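Local coordinates for brain-specific angiogenesis inhibitor 1-associated protein 2-like protein 2 (Mus musculus, PDB 3OK8) that binds phosphoinositides, including phosphatidylinositol 4,5-bisphosphate, through its I-BAR domain and induces planar or gently curved membrane structures, at the interface of chains A and B. Coordinates in Å, arbitrary orientation; residue numbers count along the deposited sequence, not the author numbering. Chains: chain A/B, Brain-specific angiogenesis inhibitor 1-associated protein 2-like protein 2.

Contact 1: the interface of chains A and B. Residues chain A 182-183, 186-187, 190; chain B 70, 73, 222.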
ATOM      1  N   GLU A 182      13.474   9.823  30.098  1.00 28.08           N
ATOM      2  CA  GLU A 182      12.655  10.443  29.077  1.00 36.24           C
ATOM      3  C   GLU A 182      13.275  10.185  27.720  1.00 39.36           C
ATOM      4  O   GLU A 182      12.596   9.734  26.787  1.00 36.08           O
ATOM      5  CB  GLU A 182      12.552  11.939  29.323  1.00 34.30           C
ATOM      6  CG  GLU A 182      11.801  12.703  28.262  1.00 37.69           C
ATOM      7  CD  GLU A 182      11.602  14.143  28.657  1.00 45.08           C
ATOM      8  OE1 GLU A 182      12.581  14.916  28.589  1.00 54.34           O
ATOM      9  OE2 GLU A 182      10.468  14.497  29.057  1.00 48.95           O
ATOM     10  N   LYS A 183      14.568  10.467  27.607  1.00 29.64           N
ATOM     11  CA  LYS A 183      15.272  10.259  26.340  1.00 35.07           C
ATOM     12  C   LYS A 183      15.260   8.795  25.909  1.00 41.06           C
ATOM     13  O   LYS A 183      15.141   8.489  24.723  1.00 34.84           O
ATOM     14  CB  LYS A 183      16.711  10.771  26.407  1.00 33.00           C
ATOM     15  CG  LYS A 183      17.458  10.673  25.084  1.00 26.03           C
ATOM     16  CD  LYS A 183      18.856  11.304  25.135  1.00 33.15           C
ATOM     17  CE  LYS A 183      19.366  11.629  23.740  1.00 39.67           C
ATOM     18  NZ  LYS A 183      20.732  12.229  23.720  1.00 42.11           N
ATOM     19  N   TYR A 186      11.933   8.162  24.131  1.00 23.88           N
ATOM     20  CA  TYR A 186      11.918   8.671  22.758  1.00 28.95           C
ATOM     21  C   TYR A 186      12.761   7.797  21.827  1.00 42.57           C
ATOM     22  O   TYR A 186      12.320   7.407  20.733  1.00 39.84           O
ATOM     23  CB  TYR A 186      12.390  10.112  22.684  1.00 29.83           C
ATOM     24  CG  TYR A 186      11.364  11.083  23.211  1.00 41.44           C
ATOM     25  CD1 TYR A 186      10.165  11.261  22.545  1.00 36.47           C
ATOM     26  CD2 TYR A 186      11.588  11.819  24.377  1.00 36.46           C
ATOM     27  CE1 TYR A 186       9.212  12.135  23.003  1.00 36.88           C
ATOM     28  CE2 TYR A 186      10.629  12.705  24.852  1.00 43.33           C
ATOM     29  CZ  TYR A 186       9.439  12.857  24.150  1.00 41.87           C
ATOM     30  OH  TYR A 186       8.470  13.717  24.585  1.00 42.24           O
ATOM     31  N   ARG A 187      13.973   7.488  22.273  1.00 38.92           N
ATOM     32  CA  ARG A 187      14.895   6.661  21.503  1.00 37.13           C
ATOM     33  C   ARG A 187      14.314   5.301  21.138  1.00 32.73           C
ATOM     34  O   ARG A 187      14.591   4.784  20.064  1.00 29.19           O
ATOM     35  CB  ARG A 187      16.210   6.464  22.263  1.00 26.66           C
ATOM     36  CG  ARG A 187      17.099   5.364  21.699  1.00 37.42           C
ATOM     37  CD  ARG A 187      18.530   5.413  22.267  1.00 37.08           C
ATOM     38  NE  ARG A 187      19.234   6.615  21.830  1.00 41.18           N
ATOM     39  CZ  ARG A 187      19.727   7.547  22.642  1.00 38.24           C
ATOM     40  NH1 ARG A 187      20.330   8.614  22.122  1.00 31.00           N
ATOM     41  NH2 ARG A 187      19.623   7.411  23.963  1.00 26.53           N
ATOM     42  N   ALA A 190      11.833   5.900  18.337  1.00 35.52           N
ATOM     43  CA  ALA A 190      12.616   6.122  17.135  1.00 40.14           C
ATOM     44  C   ALA A 190      13.293   4.843  16.610  1.00 43.88           C
ATOM     45  O   ALA A 190      13.379   4.643  15.405  1.00 34.23           O
ATOM     46  CB  ALA A 190      13.638   7.225  17.359  1.00 24.17           C
TER
ATOM     47  N   SER B  70      16.289  15.453  24.375  1.00 39.43           N
ATOM     48  CA  SER B  70      15.784  14.585  23.312  1.00 32.40           C
ATOM     49  C   SER B  70      15.436  15.297  22.014  1.00 38.63           C
ATOM     50  O   SER B  70      14.559  14.827  21.280  1.00 38.39           O
ATOM     51  CB  SER B  70      14.552  13.823  23.793  1.00 35.50           C
ATOM     52  OG  SER B  70      14.888  12.894  24.799  1.00 38.05           O
ATOM     53  N   LEU B  73      16.385  13.090  18.691  1.00 34.12           N
ATOM     54  CA  LEU B  73      15.425  12.001  18.518  1.00 33.09           C
ATOM     55  C   LEU B  73      14.062  12.520  18.077  1.00 46.84           C
ATOM     56  O   LEU B  73      13.343  11.853  17.335  1.00 40.47           O
ATOM     57  CB  LEU B  73      15.277  11.209  19.815  1.00 25.49           C
ATOM     58  CG  LEU B  73      16.555  10.499  20.260  1.00 35.96           C
ATOM     59  CD1 LEU B  73      16.442  10.048  21.708  1.00 39.82           C
ATOM     60  CD2 LEU B  73      16.842   9.326  19.339  1.00 34.21           C
ATOM     61  N   SER B 222      20.462   8.321  15.956  1.00 33.31           N
ATOM     62  CA  SER B 222      19.710   7.761  17.077  1.00 30.17           C
ATOM     63  C   SER B 222      20.569   6.920  18.004  1.00 33.66           C
ATOM     64  O   SER B 222      20.030   6.130  18.773  1.00 41.10           O
ATOM     65  CB  SER B 222      18.520   6.919  16.567  1.00 44.68           C
ATOM     66  OG  SER B 222      18.946   5.712  15.942  1.00 37.54           O
TER
HETATM   67  O   HOH W   1      15.133  14.696  27.193  1.00 47.76           O
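The guanidinium group of A:Arg187 meets B:Leu73 on one face. The methyl CD1 of B:Leu73 hangs 4.1 Å over that face, nearer its border than its centre. On its NE side the same group gives a hydrogen bond to the backbone O of B:Ser222. This residue ends the crystallised I-BAR (IMD) fragment, so its carbonyl lies in mid-chain in the full protein. NE and this carbonyl oxygen are 3.2 Å apart, with 154° at the hydrogen. NE comes in from over the plane of the carbonyl, and the oxygen is tilted slightly from the guanidinium plane. The A:Arg187 chain starts with CG anti to the backbone N (chi1 166°) and bends at chi3 (-67°), which brings NE to B:Ser222.

The ring of A:Tyr186 meets B:Ser70 at its CD2 corner, 3.6 Å from CB of the serine. The serine hydroxyl OG lies 3.4 Å from CG of A:Lys183. It is joined to the carboxylate of A:Glu182 through water 1, which lies 3.0 Å from OG of B:Ser70 and 2.9 Å from OE1 of A:Glu182.

B:Leu73 supplies the apolar centre of the patch. Its CD1 touches CG of A:Lys183 and CB of A:Arg187, each at 3.6 Å. The lysine chain is extended and crosses the leucine at about a right angle. CD2 of the leucine reaches toward the CB of A:Ala190, 4.3 Å away.

All the chain A residues lie on helix 153-217. B:Ser70 is in the loop just before helix 71-148 of chain B, and B:Leu73 is in the first turn of that helix. The site therefore joins one long helix to a loop, a helix start and the fragment's last residue in the partner.

Contact 2: the interface of chains A and B. Residues chain A 207-208, 211-212; chain B 201, 204-205, 208.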
ATOM      1  N   ALA A 207      10.548  -5.749  -4.676  1.00 29.04           N
ATOM      2  CA  ALA A 207       9.492  -5.390  -5.612  1.00 38.82           C
ATOM      3  C   ALA A 207      10.036  -4.645  -6.822  1.00 33.62           C
ATOM      4  O   ALA A 207       9.662  -4.939  -7.951  1.00 31.23           O
ATOM      5  CB  ALA A 207       8.433  -4.568  -4.918  1.00 35.61           C
ATOM      6  N   ARG A 208      10.910  -3.672  -6.592  1.00 28.29           N
ATOM      7  CA  ARG A 208      11.539  -2.969  -7.696  1.00 38.49           C
ATOM      8  C   ARG A 208      12.350  -3.955  -8.524  1.00 48.81           C
ATOM      9  O   ARG A 208      12.410  -3.850  -9.747  1.00 52.47           O
ATOM     10  CB  ARG A 208      12.443  -1.843  -7.209  1.00 38.21           C
ATOM     11  CG  ARG A 208      12.733  -0.834  -8.294  1.00 44.04           C
ATOM     12  CD  ARG A 208      13.530   0.324  -7.780  1.00 47.29           C
ATOM     13  NE  ARG A 208      14.959   0.048  -7.808  1.00 64.26           N
ATOM     14  CZ  ARG A 208      15.818   0.656  -8.620  1.00 68.96           C
ATOM     15  NH1 ARG A 208      17.107   0.340  -8.573  1.00 69.61           N
ATOM     16  NH2 ARG A 208      15.389   1.590  -9.465  1.00 61.76           N
ATOM     17  N   LEU A 211       9.963  -5.936 -10.939  1.00 41.74           N
ATOM     18  CA  LEU A 211       9.240  -5.106 -11.886  1.00 45.19           C
ATOM     19  C   LEU A 211      10.139  -4.579 -12.992  1.00 47.96           C
ATOM     20  O   LEU A 211       9.654  -4.210 -14.056  1.00 56.38           O
ATOM     21  CB  LEU A 211       8.508  -3.959 -11.189  1.00 36.81           C
ATOM     22  CG  LEU A 211       7.224  -4.374 -10.470  1.00 40.55           C
ATOM     23  CD1 LEU A 211       6.404  -3.158 -10.104  1.00 40.41           C
ATOM     24  CD2 LEU A 211       6.399  -5.312 -11.343  1.00 51.44           C
ATOM     25  N   GLN A 212      11.446  -4.563 -12.759  1.00 37.18           N
ATOM     26  CA  GLN A 212      12.368  -4.049 -13.764  1.00 38.92           C
ATOM     27  C   GLN A 212      12.485  -5.042 -14.912  1.00 45.38           C
ATOM     28  O   GLN A 212      12.786  -4.666 -16.052  1.00 43.29           O
ATOM     29  CB  GLN A 212      13.735  -3.746 -13.143  1.00 41.79           C
ATOM     30  CG  GLN A 212      13.640  -2.704 -12.042  1.00 47.05           C
ATOM     31  CD  GLN A 212      14.966  -2.044 -11.724  1.00 49.25           C
ATOM     32  OE1 GLN A 212      15.108  -0.829 -11.841  1.00 57.90           O
ATOM     33  NE2 GLN A 212      15.943  -2.841 -11.331  1.00 27.84           N
TER
ATOM     34  N   LEU B 201       6.661   1.224 -11.028  1.00 41.67           N
ATOM     35  CA  LEU B 201       8.097   0.996 -11.004  1.00 35.72           C
ATOM     36  C   LEU B 201       8.889   2.301 -10.804  1.00 42.24           C
ATOM     37  O   LEU B 201       9.863   2.338 -10.041  1.00 36.18           O
ATOM     38  CB  LEU B 201       8.547   0.303 -12.292  1.00 41.34           C
ATOM     39  CG  LEU B 201      10.040   0.010 -12.463  1.00 37.82           C
ATOM     40  CD1 LEU B 201      10.552  -0.788 -11.274  1.00 34.98           C
ATOM     41  CD2 LEU B 201      10.354  -0.722 -13.791  1.00 23.97           C
ATOM     42  N   LEU B 204       8.629   3.149  -7.250  1.00 29.05           N
ATOM     43  CA  LEU B 204       9.450   2.308  -6.376  1.00 39.22           C
ATOM     44  C   LEU B 204      10.873   2.833  -6.299  1.00 41.27           C
ATOM     45  O   LEU B 204      11.511   2.738  -5.250  1.00 41.93           O
ATOM     46  CB  LEU B 204       9.457   0.846  -6.828  1.00 30.46           C
ATOM     47  CG  LEU B 204       8.144   0.090  -6.615  1.00 37.87           C
ATOM     48  CD1 LEU B 204       8.141  -1.246  -7.368  1.00 46.74           C
ATOM     49  CD2 LEU B 204       7.862  -0.114  -5.134  1.00 30.81           C
ATOM     50  N   GLY B 205      11.359   3.381  -7.412  1.00 34.12           N
ATOM     51  CA  GLY B 205      12.688   3.961  -7.479  1.00 46.50           C
ATOM     52  C   GLY B 205      12.787   5.227  -6.645  1.00 43.44           C
ATOM     53  O   GLY B 205      13.690   5.375  -5.815  1.00 39.63           O
ATOM     54  N   ARG B 208      12.607   4.234  -2.921  1.00 49.64           N
ATOM     55  CA  ARG B 208      13.891   3.697  -2.497  1.00 53.55           C
ATOM     56  C   ARG B 208      14.907   4.819  -2.319  1.00 56.82           C
ATOM     57  O   ARG B 208      15.521   4.942  -1.263  1.00 55.68           O
ATOM     58  CB  ARG B 208      14.410   2.709  -3.536  1.00 58.00           C
ATOM     59  CG  ARG B 208      15.884   2.355  -3.393  1.00 52.85           C
ATOM     60  CD  ARG B 208      16.374   1.750  -4.691  1.00 54.69           C
ATOM     61  NE  ARG B 208      17.284   0.635  -4.483  1.00 65.25           N
ATOM     62  CZ  ARG B 208      16.981  -0.451  -3.779  1.00 70.00           C
ATOM     63  NH1 ARG B 208      17.871  -1.428  -3.654  1.00 67.19           N
ATOM     64  NH2 ARG B 208      15.796  -0.552  -3.191  1.00 73.27           N
TER
HETATM   65  O   HOH W   2      12.550   2.527 -10.370  1.00 43.64           O
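A:Arg208 lies against B:Leu201, B:Leu204 and B:Gly205, in a helix-to-helix part of the antiparallel I-BAR (IMD) dimer. Each chain contributes its C-terminal long helix, 153-217 in A and 154-221 in B.

A:Arg208 has more surface hidden by the partner than any other residue of the patch, 89 Å². Its aliphatic part does most of the touching. CG meets CD1 of B:Leu201 at 3.7 Å, and the two side chains cross at about a right angle. CD rests on the backbone of B:Gly205, 3.7 Å from its CA, where the glycine has no side chain to intervene. A chi1 of -161° sends the arginine chain away from its own N and across toward B:Leu201, running counter to B:Leu204. The bend at chi3 (86°) then turns NE and the guanidinium toward B:Arg208.

Water 2 sits beside the rim of the guanidinium group, level with it. NH2 of A:Arg208 is 3.1 Å from this water, which in turn is 2.7 Å from the backbone O of B:Leu201. On one face sits OE1, the amide oxygen of A:Gln212 in the same chain, near the rim. The two arginine side chains cross at about a right angle, and CD of B:Arg208 comes to 3.8 Å from NE of A:Arg208. Their guanidinium planes differ by 21°, and the NE atoms of A:Arg208 and B:Arg208 are 4.1 Å apart. These like charges may disfavour each other, and the amide oxygen may partly offset this. Without the long chain of A:Arg208, as with an alanine here, water 2 would probably lose its NH2 partner and a gap would open against B:Leu201 and B:Gly205.

B:Leu201 sends CD1 between A:Arg208 and A:Gln212, also reaching CB of A:Leu211. Its other methyl, CD2, faces the backbone O of A:Leu211. B:Leu204 is next in buried surface. Its CD1 meets CD1 of A:Leu211 at 3.8 Å, with the side chains at about a right angle, and it also packs on the backbone of A:Arg208.

The centres of contact 1 and contact 2 are about 32 Å apart. Both use helix 153-217 of chain A, so one long helix carries both along its length. On chain B the partners differ. Contact 1 uses the loop and start of helix 71-148 and the last residue of the fragment, while contact 2 uses helix 154-221, which leads to that residue. Because the dimer is two-fold symmetric, each contact has a twin with the chains exchanged. Contacts spread in this way would help hold the two three-helix bundles in one elongated antiparallel dimer, probably the basic unit that meets membranes.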